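Local coordinates for protein alkane monooxygenase (Geobacillus thermodenitrificans, PDB 3B9N) that is named as a monooxygenase and belongs to the luciferase-like monooxygenase family, whose members are built on a TIM-barrel fold, at residues A[55-60]-A[102-107]; A[122-127]-A[215-220]; A[165-170]-A[197-202]; A[173-178]-A[209-214]; A[224-229]-A[239-244]. All coordinates share one frame; numbering follows the deposited sequence.

Contact 1 of 5, residues A[55-60]-A[102-107]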
# COMPACT_ATOMS: atom_id res chain seq x y z
N PHE A 55 2.43 2.18 5.12
CA PHE A 55 2.16 1.50 3.86
C PHE A 55 3.42 1.46 3.01
O PHE A 55 3.87 2.49 2.49
CB PHE A 55 1.03 2.22 3.10
CG PHE A 55 0.59 1.51 1.84
CD1 PHE A 55 -0.55 1.93 1.17
CD2 PHE A 55 1.33 0.46 1.30
CE1 PHE A 55 -0.95 1.32 -0.02
CE2 PHE A 55 0.94 -0.16 0.12
CZ PHE A 55 -0.20 0.27 -0.54
N LEU A 56 3.98 0.27 2.87
CA LEU A 56 5.18 0.10 2.09
C LEU A 56 4.91 -0.40 0.68
O LEU A 56 4.37 -1.49 0.49
CB LEU A 56 6.14 -0.86 2.81
CG LEU A 56 6.92 -0.25 3.98
CD1 LEU A 56 7.59 -1.35 4.77
CD2 LEU A 56 7.95 0.75 3.46
N ALA A 57 5.28 0.42 -0.30
CA ALA A 57 5.11 0.07 -1.69
C ALA A 57 6.40 -0.64 -2.10
O ALA A 57 7.34 -0.70 -1.31
CB ALA A 57 4.91 1.32 -2.52
N ASP A 58 6.44 -1.17 -3.31
CA ASP A 58 7.66 -1.84 -3.76
C ASP A 58 7.62 -2.14 -5.25
O ASP A 58 6.58 -1.98 -5.90
CB ASP A 58 7.87 -3.15 -2.98
CG ASP A 58 9.25 -3.75 -3.20
OD1 ASP A 58 10.26 -3.09 -2.86
OD2 ASP A 58 9.33 -4.89 -3.73
N VAL A 59 8.76 -2.55 -5.78
CA VAL A 59 8.92 -2.93 -7.18
C VAL A 59 10.05 -3.94 -7.28
O VAL A 59 11.02 -3.87 -6.53
CB VAL A 59 9.30 -1.73 -8.07
CG1 VAL A 59 8.18 -0.71 -8.11
CG2 VAL A 59 10.59 -1.09 -7.56
N VAL A 60 9.93 -4.89 -8.20
CA VAL A 60 10.98 -5.87 -8.38
C VAL A 60 11.51 -5.70 -9.79
O VAL A 60 12.37 -6.46 -10.26
CB VAL A 60 10.46 -7.30 -8.14
CG1 VAL A 60 10.25 -7.51 -6.64
CG2 VAL A 60 9.16 -7.53 -8.90
N ALA A 102 1.76 -2.50 6.25
CA ALA A 102 1.24 -3.04 5.01
C ALA A 102 2.41 -3.09 4.04
O ALA A 102 3.03 -2.07 3.74
CB ALA A 102 0.14 -2.13 4.46
N VAL A 103 2.70 -4.29 3.57
CA VAL A 103 3.79 -4.51 2.64
C VAL A 103 3.27 -4.93 1.27
O VAL A 103 2.38 -5.79 1.15
CB VAL A 103 4.76 -5.59 3.16
CG1 VAL A 103 5.39 -5.15 4.45
CG2 VAL A 103 4.02 -6.89 3.38
N THR A 104 3.83 -4.32 0.24
CA THR A 104 3.48 -4.62 -1.13
C THR A 104 4.22 -5.87 -1.57
O THR A 104 5.43 -5.99 -1.37
CB THR A 104 3.89 -3.47 -2.04
OG1 THR A 104 3.16 -2.30 -1.68
CG2 THR A 104 3.62 -3.82 -3.49
N PHE A 105 3.50 -6.82 -2.15
CA PHE A 105 4.11 -8.04 -2.62
C PHE A 105 3.40 -8.54 -3.87
O PHE A 105 2.19 -8.73 -3.86
CB PHE A 105 4.08 -9.11 -1.55
CG PHE A 105 4.77 -10.37 -1.94
CD1 PHE A 105 4.04 -11.46 -2.39
CD2 PHE A 105 6.15 -10.45 -1.93
CE1 PHE A 105 4.68 -12.60 -2.83
CE2 PHE A 105 6.80 -11.59 -2.36
CZ PHE A 105 6.06 -12.67 -2.82
N SER A 106 4.16 -8.73 -4.94
CA SER A 106 3.59 -9.19 -6.20
C SER A 106 3.25 -10.67 -6.15
O SER A 106 3.96 -11.44 -5.51
CB SER A 106 4.56 -8.91 -7.34
OG SER A 106 4.16 -9.57 -8.52
N THR A 107 2.17 -11.06 -6.83
CA THR A 107 1.75 -12.46 -6.88
C THR A 107 2.25 -13.12 -8.16
O THR A 107 2.09 -14.32 -8.35
CB THR A 107 0.19 -12.59 -6.89
OG1 THR A 107 -0.34 -11.82 -7.98
CG2 THR A 107 -0.41 -12.12 -5.57
O HOH W 1 7.89 -7.08 -1.88

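Contact 2 of 5, residues A[122-127]-A[215-220]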
# COMPACT_ATOMS: atom_id res chain seq x y z
N LEU A 122 5.06 -12.81 10.18
CA LEU A 122 4.91 -11.40 10.51
C LEU A 122 3.65 -11.18 11.33
O LEU A 122 3.66 -10.41 12.30
CB LEU A 122 4.87 -10.55 9.23
CG LEU A 122 6.20 -10.52 8.49
CD1 LEU A 122 6.12 -9.57 7.31
CD2 LEU A 122 7.29 -10.06 9.44
N ASP A 123 2.57 -11.85 10.96
CA ASP A 123 1.32 -11.71 11.69
C ASP A 123 1.58 -12.12 13.14
O ASP A 123 1.08 -11.48 14.07
CB ASP A 123 0.24 -12.59 11.08
CG ASP A 123 -1.16 -12.21 11.56
OD1 ASP A 123 -1.52 -11.02 11.40
OD2 ASP A 123 -1.89 -13.08 12.08
N HIS A 124 2.37 -13.17 13.31
CA HIS A 124 2.71 -13.67 14.64
C HIS A 124 3.59 -12.69 15.38
O HIS A 124 3.27 -12.27 16.48
CB HIS A 124 3.46 -15.01 14.55
CG HIS A 124 2.56 -16.20 14.42
ND1 HIS A 124 1.57 -16.48 15.33
CD2 HIS A 124 2.52 -17.19 13.50
CE1 HIS A 124 0.95 -17.60 14.98
NE2 HIS A 124 1.51 -18.05 13.88
N LEU A 125 4.71 -12.34 14.76
CA LEU A 125 5.67 -11.42 15.36
C LEU A 125 5.13 -10.02 15.62
O LEU A 125 5.55 -9.37 16.58
CB LEU A 125 6.92 -11.34 14.50
CG LEU A 125 7.65 -12.67 14.30
CD1 LEU A 125 8.88 -12.45 13.44
CD2 LEU A 125 8.03 -13.24 15.64
N THR A 126 4.22 -9.53 14.78
CA THR A 126 3.68 -8.19 14.97
C THR A 126 2.41 -8.19 15.79
O THR A 126 1.82 -7.14 16.05
CB THR A 126 3.36 -7.52 13.62
OG1 THR A 126 2.25 -8.18 13.00
CG2 THR A 126 4.58 -7.57 12.69
N LYS A 127 2.00 -9.38 16.21
CA LYS A 127 0.78 -9.55 17.00
C LYS A 127 -0.46 -9.04 16.27
O LYS A 127 -1.30 -8.34 16.84
CB LYS A 127 0.91 -8.87 18.37
CG LYS A 127 1.82 -9.59 19.35
CD LYS A 127 1.58 -9.10 20.77
CE LYS A 127 2.57 -9.71 21.77
NZ LYS A 127 3.98 -9.25 21.54
N GLU A 215 1.18 -22.13 12.52
CA GLU A 215 -0.03 -22.32 13.31
C GLU A 215 -0.86 -21.05 13.17
O GLU A 215 -0.33 -20.00 12.83
CB GLU A 215 0.32 -22.55 14.78
CG GLU A 215 1.01 -21.39 15.44
CD GLU A 215 1.29 -21.65 16.90
OE1 GLU A 215 0.34 -21.66 17.71
OE2 GLU A 215 2.48 -21.86 17.24
N PRO A 216 -2.17 -21.13 13.45
CA PRO A 216 -3.07 -19.98 13.35
C PRO A 216 -2.54 -18.73 14.06
O PRO A 216 -2.17 -18.79 15.24
CB PRO A 216 -4.36 -20.50 13.97
CG PRO A 216 -4.35 -21.95 13.56
CD PRO A 216 -2.91 -22.34 13.86
N SER A 217 -2.51 -17.61 13.34
CA SER A 217 -2.02 -16.35 13.89
C SER A 217 -3.14 -15.35 14.17
O SER A 217 -4.27 -15.52 13.72
CB SER A 217 -0.97 -15.75 12.94
OG SER A 217 -1.45 -15.66 11.62
N PRO A 218 -2.84 -14.29 14.93
CA PRO A 218 -3.81 -13.25 15.30
C PRO A 218 -4.91 -12.96 14.28
O PRO A 218 -6.10 -13.08 14.59
CB PRO A 218 -2.92 -12.05 15.56
CG PRO A 218 -1.75 -12.68 16.21
CD PRO A 218 -1.48 -13.88 15.33
N GLN A 219 -4.52 -12.58 13.07
CA GLN A 219 -5.48 -12.27 12.03
C GLN A 219 -5.56 -13.39 11.00
O GLN A 219 -6.44 -13.38 10.14
CB GLN A 219 -5.11 -10.97 11.32
CG GLN A 219 -4.96 -9.76 12.22
CD GLN A 219 -4.51 -8.52 11.47
OE1 GLN A 219 -3.50 -8.55 10.76
NE2 GLN A 219 -5.25 -7.43 11.62
N ARG A 220 -4.64 -14.35 11.08
CA ARG A 220 -4.58 -15.46 10.12
C ARG A 220 -4.25 -14.92 8.73
O ARG A 220 -3.16 -15.17 8.20
CB ARG A 220 -5.91 -16.22 10.08
CG ARG A 220 -5.97 -17.46 10.94
CD ARG A 220 -7.36 -18.05 10.84
NE ARG A 220 -7.58 -19.19 11.73
CZ ARG A 220 -7.17 -20.42 11.47
NH1 ARG A 220 -6.51 -20.70 10.35
NH2 ARG A 220 -7.42 -21.39 12.34

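Contact 3 of 5, residues A[165-170]-A[197-202]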
# COMPACT_ATOMS: atom_id res chain seq x y z
N LEU A 165 -4.16 -15.70 -4.23
CA LEU A 165 -4.82 -15.41 -2.96
C LEU A 165 -5.60 -16.64 -2.48
O LEU A 165 -5.68 -16.90 -1.28
CB LEU A 165 -5.78 -14.22 -3.07
CG LEU A 165 -5.19 -12.84 -3.35
CD1 LEU A 165 -6.15 -11.78 -2.89
CD2 LEU A 165 -3.88 -12.67 -2.60
N GLU A 166 -6.17 -17.39 -3.43
CA GLU A 166 -6.93 -18.58 -3.09
C GLU A 166 -6.06 -19.56 -2.29
O GLU A 166 -6.42 -19.97 -1.19
CB GLU A 166 -7.46 -19.29 -4.35
CG GLU A 166 -8.30 -20.52 -4.01
CD GLU A 166 -8.83 -21.27 -5.22
OE1 GLU A 166 -9.41 -22.35 -5.02
OE2 GLU A 166 -8.67 -20.78 -6.37
N VAL A 167 -4.91 -19.93 -2.85
CA VAL A 167 -4.01 -20.85 -2.17
C VAL A 167 -3.69 -20.31 -0.78
O VAL A 167 -3.76 -21.03 0.22
CB VAL A 167 -2.68 -21.04 -2.93
CG1 VAL A 167 -1.81 -22.02 -2.20
CG2 VAL A 167 -2.94 -21.50 -4.35
N CYS A 168 -3.34 -19.03 -0.72
CA CYS A 168 -3.01 -18.41 0.56
C CYS A 168 -4.18 -18.51 1.53
O CYS A 168 -4.00 -18.95 2.67
CB CYS A 168 -2.63 -16.94 0.35
SG CYS A 168 -1.03 -16.72 -0.46
N TYR A 169 -5.37 -18.12 1.07
CA TYR A 169 -6.56 -18.20 1.91
C TYR A 169 -6.65 -19.59 2.52
O TYR A 169 -6.75 -19.75 3.74
CB TYR A 169 -7.81 -17.95 1.07
CG TYR A 169 -8.01 -16.51 0.65
CD1 TYR A 169 -8.85 -16.20 -0.41
CD2 TYR A 169 -7.38 -15.48 1.32
CE1 TYR A 169 -9.04 -14.89 -0.81
CE2 TYR A 169 -7.56 -14.16 0.93
CZ TYR A 169 -8.39 -13.88 -0.14
OH TYR A 169 -8.58 -12.57 -0.53
N LYS A 170 -6.63 -20.60 1.66
CA LYS A 170 -6.71 -21.98 2.09
C LYS A 170 -5.68 -22.30 3.16
O LYS A 170 -6.01 -22.94 4.16
CB LYS A 170 -6.55 -22.90 0.88
CG LYS A 170 -7.66 -22.71 -0.12
CD LYS A 170 -7.52 -23.64 -1.29
CE LYS A 170 -8.64 -23.44 -2.28
NZ LYS A 170 -8.66 -24.58 -3.24
N HIS A 197 -4.64 -29.93 8.45
CA HIS A 197 -5.03 -30.61 7.22
C HIS A 197 -4.35 -30.09 5.98
O HIS A 197 -3.87 -28.95 5.95
CB HIS A 197 -6.54 -30.48 7.03
CG HIS A 197 -7.33 -30.50 8.30
ND1 HIS A 197 -7.59 -31.66 9.00
CD2 HIS A 197 -7.94 -29.50 8.99
CE1 HIS A 197 -8.32 -31.38 10.07
NE2 HIS A 197 -8.55 -30.08 10.08
N GLU A 198 -4.31 -30.92 4.94
CA GLU A 198 -3.72 -30.53 3.67
C GLU A 198 -4.79 -29.68 2.98
O GLU A 198 -5.98 -29.91 3.20
CB GLU A 198 -3.43 -31.75 2.81
CG GLU A 198 -2.56 -32.80 3.48
CD GLU A 198 -2.42 -34.06 2.63
OE1 GLU A 198 -3.46 -34.55 2.11
OE2 GLU A 198 -1.28 -34.56 2.49
N ILE A 199 -4.38 -28.72 2.17
CA ILE A 199 -5.35 -27.86 1.49
C ILE A 199 -5.74 -28.43 0.14
O ILE A 199 -6.73 -28.01 -0.46
CB ILE A 199 -4.79 -26.45 1.26
CG1 ILE A 199 -3.53 -26.53 0.39
CG2 ILE A 199 -4.52 -25.79 2.61
CD1 ILE A 199 -3.01 -25.18 -0.07
N ASN A 200 -4.94 -29.37 -0.33
CA ASN A 200 -5.17 -30.02 -1.61
C ASN A 200 -5.63 -29.08 -2.72
O ASN A 200 -6.55 -29.40 -3.48
CB ASN A 200 -6.15 -31.17 -1.42
CG ASN A 200 -5.66 -32.17 -0.41
OD1 ASN A 200 -6.12 -32.20 0.73
ND2 ASN A 200 -4.70 -33.00 -0.81
N HIS A 201 -5.00 -27.91 -2.81
CA HIS A 201 -5.35 -26.97 -3.86
C HIS A 201 -4.76 -27.47 -5.19
O HIS A 201 -3.64 -27.97 -5.25
CB HIS A 201 -4.81 -25.57 -3.56
CG HIS A 201 -4.95 -24.62 -4.70
ND1 HIS A 201 -6.10 -23.91 -4.95
CD2 HIS A 201 -4.09 -24.29 -5.70
CE1 HIS A 201 -5.95 -23.19 -6.05
NE2 HIS A 201 -4.74 -23.40 -6.52
N SER A 202 -5.56 -27.32 -6.25
CA SER A 202 -5.16 -27.75 -7.58
C SER A 202 -5.93 -26.94 -8.62
O SER A 202 -7.09 -27.23 -8.92
CB SER A 202 -5.45 -29.24 -7.75
OG SER A 202 -5.09 -29.69 -9.05

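Contact 4 of 5, residues A[173-178]-A[209-214]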
# COMPACT_ATOMS: atom_id res chain seq x y z
N GLU A 173 -6.53 -19.72 6.33
CA GLU A 173 -7.84 -19.92 6.93
C GLU A 173 -8.26 -21.34 7.18
O GLU A 173 -9.02 -21.60 8.12
CB GLU A 173 -8.91 -19.24 6.05
CG GLU A 173 -8.70 -17.76 5.82
CD GLU A 173 -9.03 -16.94 7.05
OE1 GLU A 173 -8.48 -15.83 7.19
OE2 GLU A 173 -9.84 -17.42 7.86
N GLY A 174 -7.78 -22.28 6.37
CA GLY A 174 -8.22 -23.66 6.53
C GLY A 174 -7.27 -24.75 6.96
O GLY A 174 -7.71 -25.70 7.62
N SER A 175 -5.99 -24.64 6.61
CA SER A 175 -5.03 -25.68 6.98
C SER A 175 -5.06 -26.06 8.47
O SER A 175 -5.23 -27.24 8.81
CB SER A 175 -3.61 -25.25 6.60
OG SER A 175 -2.73 -26.36 6.63
N TRP A 176 -4.92 -25.08 9.34
CA TRP A 176 -4.94 -25.34 10.78
C TRP A 176 -6.23 -24.84 11.44
O TRP A 176 -6.59 -23.68 11.29
CB TRP A 176 -3.73 -24.67 11.43
CG TRP A 176 -2.40 -25.21 11.00
CD1 TRP A 176 -1.93 -25.33 9.72
CD2 TRP A 176 -1.33 -25.65 11.86
NE1 TRP A 176 -0.64 -25.82 9.73
CE2 TRP A 176 -0.25 -26.02 11.03
CE3 TRP A 176 -1.19 -25.77 13.25
CZ2 TRP A 176 0.95 -26.50 11.54
CZ3 TRP A 176 0.01 -26.24 13.75
CH2 TRP A 176 1.06 -26.61 12.90
N GLU A 177 -6.93 -25.72 12.15
CA GLU A 177 -8.16 -25.34 12.83
C GLU A 177 -7.85 -24.33 13.94
O GLU A 177 -6.72 -24.25 14.40
CB GLU A 177 -8.86 -26.56 13.42
CG GLU A 177 -9.25 -27.59 12.37
CD GLU A 177 -10.09 -28.72 12.95
OE1 GLU A 177 -10.06 -29.84 12.38
OE2 GLU A 177 -10.78 -28.49 13.97
N ASP A 178 -8.86 -23.57 14.36
CA ASP A 178 -8.65 -22.55 15.37
C ASP A 178 -7.85 -22.96 16.60
O ASP A 178 -6.98 -22.21 17.05
CB ASP A 178 -10.00 -21.95 15.81
CG ASP A 178 -10.48 -20.82 14.88
OD1 ASP A 178 -11.56 -20.25 15.15
OD2 ASP A 178 -9.78 -20.50 13.89
N PRO A 209 -0.48 -29.11 -2.10
CA PRO A 209 -0.96 -30.11 -1.14
C PRO A 209 -1.16 -29.56 0.27
O PRO A 209 -2.17 -29.85 0.93
CB PRO A 209 0.14 -31.16 -1.15
CG PRO A 209 0.87 -30.92 -2.45
CD PRO A 209 0.89 -29.44 -2.53
N GLY A 210 -0.21 -28.76 0.73
CA GLY A 210 -0.29 -28.23 2.07
C GLY A 210 0.27 -29.33 2.95
O GLY A 210 0.88 -30.27 2.44
N PRO A 211 0.10 -29.25 4.27
CA PRO A 211 -0.58 -28.16 4.97
C PRO A 211 0.36 -26.97 5.16
O PRO A 211 1.52 -27.00 4.74
CB PRO A 211 -0.95 -28.81 6.30
CG PRO A 211 0.21 -29.75 6.53
CD PRO A 211 0.41 -30.37 5.17
N HIS A 212 -0.17 -25.92 5.79
CA HIS A 212 0.60 -24.72 6.07
C HIS A 212 1.66 -25.08 7.13
O HIS A 212 1.45 -25.95 7.96
CB HIS A 212 -0.35 -23.63 6.61
CG HIS A 212 0.25 -22.26 6.68
ND1 HIS A 212 1.05 -21.75 5.68
CD2 HIS A 212 0.11 -21.27 7.59
CE1 HIS A 212 1.37 -20.50 5.97
NE2 HIS A 212 0.81 -20.19 7.13
N LEU A 213 2.79 -24.39 7.08
CA LEU A 213 3.88 -24.65 8.02
C LEU A 213 3.71 -23.85 9.31
O LEU A 213 4.45 -24.06 10.27
CB LEU A 213 5.22 -24.30 7.38
CG LEU A 213 5.68 -25.15 6.19
CD1 LEU A 213 6.92 -24.54 5.55
CD2 LEU A 213 5.97 -26.57 6.68
N CYS A 214 2.73 -22.96 9.35
CA CYS A 214 2.52 -22.13 10.52
C CYS A 214 1.20 -22.37 11.22
O CYS A 214 0.22 -22.77 10.60
CB CYS A 214 2.62 -20.66 10.13
SG CYS A 214 3.96 -20.38 8.94

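Contact 5 of 5, residues A[224-229]-A[239-244]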
# COMPACT_ATOMS: atom_id res chain seq x y z
N ILE A 224 -6.18 -7.03 3.72
CA ILE A 224 -5.90 -6.95 2.28
C ILE A 224 -6.00 -5.58 1.64
O ILE A 224 -7.08 -4.97 1.57
CB ILE A 224 -6.78 -7.96 1.50
CG1 ILE A 224 -6.53 -9.37 2.03
CG2 ILE A 224 -6.45 -7.91 0.02
CD1 ILE A 224 -5.08 -9.77 1.98
N TYR A 225 -4.86 -5.09 1.17
CA TYR A 225 -4.79 -3.80 0.50
C TYR A 225 -4.85 -4.04 -0.98
O TYR A 225 -4.37 -5.06 -1.48
CB TYR A 225 -3.48 -3.07 0.81
CG TYR A 225 -3.47 -2.31 2.10
CD1 TYR A 225 -2.64 -1.20 2.27
CD2 TYR A 225 -4.29 -2.70 3.17
CE1 TYR A 225 -2.63 -0.48 3.46
CE2 TYR A 225 -4.29 -1.99 4.37
CZ TYR A 225 -3.46 -0.89 4.51
OH TYR A 225 -3.45 -0.20 5.70
N GLN A 226 -5.43 -3.08 -1.70
CA GLN A 226 -5.49 -3.18 -3.14
C GLN A 226 -5.47 -1.76 -3.67
O GLN A 226 -6.09 -0.87 -3.09
CB GLN A 226 -6.76 -3.92 -3.56
CG GLN A 226 -6.49 -4.98 -4.61
CD GLN A 226 -5.93 -4.39 -5.88
OE1 GLN A 226 -4.93 -4.87 -6.41
NE2 GLN A 226 -6.57 -3.34 -6.37
N ALA A 227 -4.72 -1.55 -4.75
CA ALA A 227 -4.59 -0.22 -5.35
C ALA A 227 -4.72 -0.24 -6.87
O ALA A 227 -4.67 0.81 -7.51
CB ALA A 227 -3.26 0.41 -4.95
N GLY A 228 -4.88 -1.42 -7.46
CA GLY A 228 -5.03 -1.50 -8.90
C GLY A 228 -6.23 -0.66 -9.31
O GLY A 228 -7.34 -0.91 -8.84
N MET A 229 -6.01 0.33 -10.18
CA MET A 229 -7.10 1.20 -10.62
C MET A 229 -7.62 0.91 -12.02
O MET A 229 -8.46 1.64 -12.54
CB MET A 229 -6.68 2.67 -10.51
CG MET A 229 -6.74 3.24 -9.09
SD MET A 229 -8.41 3.18 -8.34
CE MET A 229 -8.26 1.72 -7.28
N LYS A 239 -13.40 -7.65 -5.12
CA LYS A 239 -13.47 -9.05 -4.71
C LYS A 239 -12.67 -9.42 -3.45
O LYS A 239 -13.17 -10.17 -2.61
CB LYS A 239 -13.04 -9.94 -5.88
CG LYS A 239 -13.13 -11.42 -5.60
CD LYS A 239 -12.76 -12.26 -6.80
CE LYS A 239 -12.77 -13.75 -6.45
NZ LYS A 239 -12.47 -14.64 -7.61
N HIS A 240 -11.46 -8.89 -3.32
CA HIS A 240 -10.56 -9.23 -2.21
C HIS A 240 -10.25 -8.19 -1.14
O HIS A 240 -10.16 -8.51 0.04
CB HIS A 240 -9.22 -9.69 -2.79
CG HIS A 240 -9.31 -10.89 -3.67
ND1 HIS A 240 -9.50 -12.16 -3.18
CD2 HIS A 240 -9.21 -11.01 -5.02
CE1 HIS A 240 -9.50 -13.02 -4.19
NE2 HIS A 240 -9.33 -12.35 -5.31
N ALA A 241 -10.06 -6.95 -1.57
CA ALA A 241 -9.66 -5.86 -0.69
C ALA A 241 -10.54 -5.45 0.48
O ALA A 241 -11.77 -5.47 0.41
CB ALA A 241 -9.35 -4.65 -1.54
N GLU A 242 -9.88 -5.08 1.57
CA GLU A 242 -10.54 -4.61 2.77
C GLU A 242 -10.26 -3.12 2.77
O GLU A 242 -11.05 -2.32 3.27
CB GLU A 242 -9.94 -5.24 4.02
CG GLU A 242 -9.96 -6.75 4.01
CD GLU A 242 -9.36 -7.36 5.27
OE1 GLU A 242 -10.04 -7.37 6.32
OE2 GLU A 242 -8.19 -7.81 5.20
N CYS A 243 -9.12 -2.76 2.20
CA CYS A 243 -8.72 -1.36 2.08
C CYS A 243 -8.28 -1.18 0.64
O CYS A 243 -7.35 -1.84 0.16
CB CYS A 243 -7.55 -1.03 3.02
SG CYS A 243 -7.94 -1.07 4.80
N VAL A 244 -8.97 -0.30 -0.08
CA VAL A 244 -8.63 -0.04 -1.46
C VAL A 244 -8.10 1.38 -1.60
O VAL A 244 -8.71 2.34 -1.13
CB VAL A 244 -9.85 -0.21 -2.36
CG1 VAL A 244 -9.47 0.06 -3.81
CG2 VAL A 244 -10.40 -1.60 -2.20

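Contact 1 of 5, residues A[55-60]-A[102-107]
Strands 55-57 and 102-106 run parallel, their short axes 4.8 Å apart at an angle of 18°, with Phe55 bridged to Ala102 and Leu56 to Val103. Leu56 N donates to Ala102 O at 2.7 Å. Leu56 O is gripped twice by Thr104: the backbone N donates at 2.9 Å, while OG1 comes in at 2.6 Å, tilted 15° from the carbonyl plane. The hydroxyl can do this because OG1 lies beside the threonine's own N (chi1 -63°). The same OG1 sits at the edge of the Phe55 ring, 3.6 Å from CE2, and also bonds to Asn133. Beyond the bridged pairs the chains part, and a water links Asp58 OD2 with Thr104 O. Phe55 and Ala102 face the barrel interior, where Phe10, Tyr225 and Phe245 meet the Phe55 ring edge-to-face; Leu56 and Val103 pack on helix 86-95. Strands 6-12 and 130-135 continue the sheet beyond the pair.

Contact 2 of 5, residues A[122-127]-A[215-220]
Asp123, near the end of helix 112-125, buries its carboxylate in the turn of 215-220, and OD2 does most of the work. Ser217 OG donates to it at 2.7 Å from the anti side, 19° out of the carboxylate plane, and Gln219 N at 2.9 Å on the syn lone pair; Arg220 N adds a weak bond. Ser217 OG stands between its own backbone N and carbonyl carbon (chi1 52°), which turns the hydroxyl to Asp123. The backbone puts Ser217 CB over the His124 ring, 3.4 Å from its centroid, a CH-pi contact on the face, while at the ring edge NE2 donates to Glu215 O at 2.9 Å, placed 38° above that carbonyl's plane. Packing is looser toward the surface, where Pro218 CG rests 3.9 Å from Lys127 C and Lys127 is exposed. Lys127 itself ends the helix in a Schellman motif. On the barrel side, Leu122 and Thr126 pack on helix 86-95 and Asp123 touches strand 130-135, while Gln219 reaches helix 412-417; the contact thus ties a barrel helix to the loop leading into strand 223-226.

Contact 3 of 5, residues A[165-170]-A[197-202]
Lys170 NZ donates to His201 ND1 at 3.2 Å, 8° out of the imidazole plane, and forms a salt bridge with Glu166 OE1 at 3.0 Å, one helical turn back. The extended lysine chain crosses His201 at about a right angle, CD 4.0 Å from His201 CB, and brings NZ to the ring edge. Glu166 also lies at that edge, its carboxylate turned 84° against the ring and its CD 3.6 Å from His201 CE1. Val167 CG2 lies over one face of the His201 ring, 3.5 Å from the centroid, a CH-pi contact offset toward the rim. Val167 CG1 instead meets Ile199 CD1 at 4.0 Å, and Ile199 CG2 packs on Lys170 CB. Helix 154-175 thereby holds the hairpin of strands 201-202 and 207-208, with Val208 packing beside Val167 and Ile199. Since His201 accepts at ND1 and bonds to Glu163 through NE2, the pattern is consistent with a neutral imidazole protonated at NE2 and fixed in rotation between a lysine and a glutamate.

Contact 4 of 5, residues A[173-178]-A[209-214]
His212 N donates to Ser175 OG and Trp176 NE1 to His212 O, each at 2.7 Å, joining helix 154-175 and the residue after it to the loop. The first of these bonds is almost straight, with an N-H...O angle of 169°. The peptide N and carbonyl of one residue are therefore held by neighbouring side chains. Ser175 OG stands anti to its own N (chi1 -165°), which carries it to the loop, and it also hydrogen-bonds His197 O. The indole N-H keeps its acceptor close to the ring plane, yet approaches the His212 carbonyl from above, 47° out of the carbonyl plane. A second carbonyl, Cys214 O, lies over one indole face, 3.2 Å above the plane and toward the rim; its position does not make it a hydrogen-bond acceptor of NE1. The loop thus wraps from the edge of the tryptophan onto its face. Further out, Ser175 CB packs 3.6 Å from His212 CB, and Pro211, entered through a cis peptide bond, sets its CB beside Ser175 OG. The His212 ring turns toward helix 112-125, where NE2 bonds to Ser120, and meets Trp172 with the planes about perpendicular. Here a helix with a wider pi-type turn at 173-175 is fastened to an irregular loop, within an excursion between strands 130-135 and 223-226 of the TIM barrel.

Contact 5 of 5, residues A[224-229]-A[239-244]
Ile224 O takes two backbone donors, Glu242 N at 2.8 Å and Cys243 N at 3.1 Å. Gln226 N then donates to Cys243 O at 2.9 Å, giving the parallel bridges of Tyr225 with Cys243 and Gln226 with Val244. Glu242 also reaches back with its side chain, OE2 accepting from Ile224 N, though the place of this oxygen is less certain; its polar end has a further partner in Arg413. Ile224 CB and CG2 pack on His240 O, and CG2 also on Ala241 CA. On the barrel's inner side, Cys243 CB touches Tyr225 CE2 at 3.7 Å and its sulfur lies oblique to the ring, 4.8 Å from the centroid. Cys243 SG sits anti to its carbonyl carbon (chi1 -68°), which keeps the sulfur near the tyrosine. On the other face, Gln226 CB meets Ala241 CB at 3.4 Å, and Met229, bent at chi2 and chi3, brings CE to 4.0 Å from Val244 CG1. In the second shell, on the Cys243 face, Tyr225 OH bonds to Tyr412 and Asn8. The His240 ring is held separately, by Tyr169 at ND1 and Asp162 at NE2. Strand 223-226, helix 231-240 and strand 243-246 form one beta-alpha-beta unit, with Gln226 and Val244 packing against Ala237 of the helix. Strand 130-135 pairs with the first strand and 276-285 with the second.

From the N terminus, contact 1 comes first, closing a loop of 41 residues that includes helix 86-95 and pairing two barrel strands. Contact 2 then opens on helix 112-125 and spans 87 residues; contacts 3 and 4 both lie within that span. These two cross each other, as their segments alternate along the chain, and share helix 154-175, with His197 bonding to Glu177 between them. Arg220 of contact 2 reaches Trp176 O and Asp178 of contact 4. Contact 5 follows at once with a short return through one helix, meeting contact 1 inside the barrel through Tyr225 and contact 3 through Tyr169 and His240.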